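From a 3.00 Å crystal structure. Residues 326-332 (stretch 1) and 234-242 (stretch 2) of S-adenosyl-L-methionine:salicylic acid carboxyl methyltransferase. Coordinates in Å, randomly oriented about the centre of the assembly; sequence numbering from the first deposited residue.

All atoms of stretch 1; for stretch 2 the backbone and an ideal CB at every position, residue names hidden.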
# COMPACT_ATOMS: atom_id res chain seq x y z
N GLU A 326 22.33 -18.65 6.36
CA GLU A 326 23.71 -18.18 6.23
C GLU A 326 24.52 -19.18 5.40
O GLU A 326 25.01 -18.86 4.32
CB GLU A 326 24.32 -18.03 7.63
CG GLU A 326 24.08 -19.29 8.50
CD GLU A 326 24.21 -19.08 10.00
OE1 GLU A 326 23.56 -18.15 10.55
OE2 GLU A 326 24.95 -19.87 10.64
N ASP A 327 24.60 -20.41 5.91
CA ASP A 327 25.35 -21.51 5.30
C ASP A 327 24.92 -21.95 3.92
O ASP A 327 25.76 -22.22 3.08
CB ASP A 327 25.34 -22.74 6.22
CG ASP A 327 26.13 -22.51 7.50
OD1 ASP A 327 27.38 -22.42 7.41
OD2 ASP A 327 25.51 -22.42 8.60
N VAL A 328 23.62 -22.06 3.68
CA VAL A 328 23.19 -22.49 2.36
C VAL A 328 23.52 -21.48 1.28
O VAL A 328 23.62 -21.82 0.12
CB VAL A 328 21.68 -22.84 2.33
CG1 VAL A 328 20.90 -21.80 3.02
CG2 VAL A 328 21.17 -22.97 0.89
N PHE A 329 23.74 -20.22 1.62
CA PHE A 329 24.03 -19.31 0.53
C PHE A 329 25.50 -19.15 0.33
O PHE A 329 25.94 -18.74 -0.74
CB PHE A 329 23.34 -17.97 0.75
CG PHE A 329 21.91 -17.97 0.32
CD1 PHE A 329 20.89 -17.99 1.27
CD2 PHE A 329 21.58 -18.05 -1.03
CE1 PHE A 329 19.56 -18.09 0.88
CE2 PHE A 329 20.26 -18.15 -1.44
CZ PHE A 329 19.24 -18.17 -0.48
N HIS A 330 26.27 -19.50 1.35
CA HIS A 330 27.73 -19.46 1.27
C HIS A 330 28.12 -20.54 0.26
O HIS A 330 28.93 -20.32 -0.63
CB HIS A 330 28.30 -19.78 2.64
CG HIS A 330 29.75 -20.12 2.64
ND1 HIS A 330 30.74 -19.16 2.61
CD2 HIS A 330 30.39 -21.31 2.73
CE1 HIS A 330 31.92 -19.74 2.69
NE2 HIS A 330 31.73 -21.05 2.76
N ARG A 331 27.48 -21.71 0.39
CA ARG A 331 27.73 -22.87 -0.47
C ARG A 331 27.16 -22.67 -1.85
O ARG A 331 27.84 -22.88 -2.86
CB ARG A 331 27.11 -24.12 0.14
CG ARG A 331 27.51 -24.31 1.58
CD ARG A 331 27.22 -25.71 2.05
NE ARG A 331 27.76 -25.92 3.39
CZ ARG A 331 27.98 -27.12 3.93
NH1 ARG A 331 27.71 -28.22 3.24
NH2 ARG A 331 28.46 -27.21 5.15
N TYR A 332 25.89 -22.31 -1.88
CA TYR A 332 25.20 -22.06 -3.12
C TYR A 332 26.08 -21.08 -3.90
O TYR A 332 26.29 -21.25 -5.08
CB TYR A 332 23.82 -21.46 -2.80
CG TYR A 332 22.93 -21.16 -3.98
CD1 TYR A 332 22.92 -21.98 -5.10
CD2 TYR A 332 22.12 -20.02 -3.99
CE1 TYR A 332 22.13 -21.67 -6.20
CE2 TYR A 332 21.33 -19.71 -5.09
CZ TYR A 332 21.35 -20.54 -6.20
OH TYR A 332 20.63 -20.23 -7.33
N UNK A 234 21.50 -30.69 -0.63
CA UNK A 234 21.75 -32.14 -0.52
C UNK A 234 23.08 -32.50 0.13
O UNK A 234 23.24 -33.60 0.66
CB UNK A 234 21.70 -32.77 -1.91
N UNK A 235 24.02 -31.57 0.07
CA UNK A 235 25.33 -31.77 0.67
C UNK A 235 25.24 -31.51 2.16
O UNK A 235 25.98 -32.08 2.96
CB UNK A 235 26.38 -30.86 0.02
N UNK A 236 24.33 -30.61 2.52
CA UNK A 236 24.09 -30.23 3.91
C UNK A 236 23.18 -31.26 4.57
O UNK A 236 23.26 -31.49 5.79
CB UNK A 236 23.47 -28.83 4.00
N UNK A 237 22.30 -31.87 3.79
CA UNK A 237 21.44 -32.89 4.35
C UNK A 237 22.39 -34.01 4.70
O UNK A 237 22.28 -34.63 5.75
CB UNK A 237 20.33 -33.33 3.39
N UNK A 238 23.32 -34.28 3.79
CA UNK A 238 24.30 -35.32 4.01
C UNK A 238 25.20 -34.98 5.19
O UNK A 238 25.33 -35.77 6.12
CB UNK A 238 25.14 -35.54 2.75
N UNK A 239 25.85 -33.82 5.12
CA UNK A 239 26.74 -33.39 6.19
C UNK A 239 26.08 -33.40 7.57
O UNK A 239 26.72 -33.00 8.55
CB UNK A 239 27.26 -31.98 5.89
N UNK A 240 24.82 -33.85 7.65
CA UNK A 240 24.09 -33.93 8.91
C UNK A 240 23.12 -32.81 9.29
O UNK A 240 22.18 -33.02 10.06
CB UNK A 240 25.12 -34.04 10.03
N UNK A 241 23.35 -31.63 8.72
CA UNK A 241 22.59 -30.39 8.95
C UNK A 241 21.06 -30.39 8.95
O UNK A 241 20.41 -31.06 8.14
CB UNK A 241 23.03 -29.39 7.88
N UNK A 242 20.51 -29.56 9.85
CA UNK A 242 19.06 -29.45 10.12
C UNK A 242 18.00 -29.62 9.00
O UNK A 242 16.98 -28.90 8.95
CB UNK A 242 18.83 -28.06 10.72

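Stretch 1 is a run of helix, and its most far-reaching offering to the other stretch is the extended side chain of Arg 331, whose guanidinium carries positive charge across an 11.0 Å gap between helix axes. Val 328 adds an apolar surface beside it. The backbone of stretch 2 is helical through 238 and then turns away from that form.

Position 234 lies on the helix with nothing of stretch 1 within 5.5 Å of its ideal CB, so stretch 1 sets no demand and many residues would serve. It is Asn 234, whose ND2 is hydrogen-bonded elsewhere in the structure.

At position 235 the CA-to-CB bond points toward stretch 1, and the ideal CB lies 4.4 Å from Arg 331 NH1. A polar or acidic side chain would suit the charge, and so would one with a flexible aliphatic stem. The residue is Gln 235, whose CG packs 3.4 Å from Arg 331 NH1, at the edge of the guanidinium.

Position 236 is the backbone's nearest approach to Val 328, with the two CA atoms 7.9 Å apart. Its ideal CB, 4.3 Å from Arg 331 NH1, points toward stretch 1. The gap is too wide for a short side chain to cross, so a long apolar one such as Met or Leu is favoured, able to reach the valine and lie against the guanidinium. Met 236 does both. Its CE comes 3.6 Å from Val 328 CB in an apolar contact, while its CG sits over one face of the guanidinium, 3.4 Å from Arg 331 NH1. A guanidinium forms its hydrogen bonds near its plane, which leaves the face free for such packing.

Positions 237 and 238 have ideal CB atoms beyond 5.5 Å of stretch 1, and anything compatible with a helix would fit as far as that stretch is concerned. They are Val 237 and Ser 238.

Position 239 points toward stretch 1, its ideal CB 4.6 Å from Arg 331 NH1. A cation so near calls for an acceptor, Glu or Asp above all, with Gln a neutral alternative. The residue is Glu 239, and its carboxylate forms a two-pronged salt bridge: Arg 331 NH2 donates to Glu 239 OE1 at 2.8 Å, and Arg 331 NH1 makes a shorter but weak, more bent hydrogen bond to Glu 239 OE2 at 2.5 Å.

At position 240 phi is +98°, and a CB would be jammed against the carbonyl O of the residue before. This alone calls for glycine, and Gly 240 is found, the first residue to leave helical angles after the helix.

Position 241 points toward stretch 1, but its ideal CB has nothing there within 5.5 Å; a medium or long side chain is needed for contact, apolar or polar. Leu 241 places CD1 3.9 Å from Arg 331 NH2, over the same guanidinium face as Met 236 CG.

Position 242 is out of reach, so stretch 1 leaves the choice open; it is Ile 242.

Stretch 2 234-242: NQMVSEGLI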
# COMPACT_ATOMS: atom_id res chain seq x y z
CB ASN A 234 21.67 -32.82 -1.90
CG ASN A 234 20.23 -32.96 -2.42
OD1 ASN A 234 19.32 -33.40 -1.71
ND2 ASN A 234 20.02 -32.59 -3.69
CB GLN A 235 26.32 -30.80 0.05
CG GLN A 235 27.59 -30.65 0.84
CD GLN A 235 28.62 -31.64 0.43
OE1 GLN A 235 29.60 -31.88 1.15
NE2 GLN A 235 28.44 -32.22 -0.76
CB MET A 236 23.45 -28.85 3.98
CG MET A 236 24.31 -27.74 3.45
SD MET A 236 23.73 -26.22 4.15
CE MET A 236 22.09 -26.20 3.44
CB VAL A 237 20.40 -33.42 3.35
CG1 VAL A 237 19.83 -34.73 3.88
CG2 VAL A 237 19.28 -32.37 3.12
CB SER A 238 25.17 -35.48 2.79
OG SER A 238 26.49 -35.75 3.25
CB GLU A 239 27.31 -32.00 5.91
CG GLU A 239 28.35 -31.96 4.79
CD GLU A 239 28.98 -30.57 4.56
OE1 GLU A 239 29.21 -29.83 5.55
OE2 GLU A 239 29.27 -30.23 3.39
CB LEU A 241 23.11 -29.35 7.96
CG LEU A 241 24.63 -29.48 7.81
CD1 LEU A 241 25.14 -28.48 6.79
CD2 LEU A 241 25.27 -29.29 9.18
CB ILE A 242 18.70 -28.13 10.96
CG1 ILE A 242 18.90 -26.87 10.13
CG2 ILE A 242 19.55 -28.07 12.25
CD1 ILE A 242 18.37 -25.62 10.83
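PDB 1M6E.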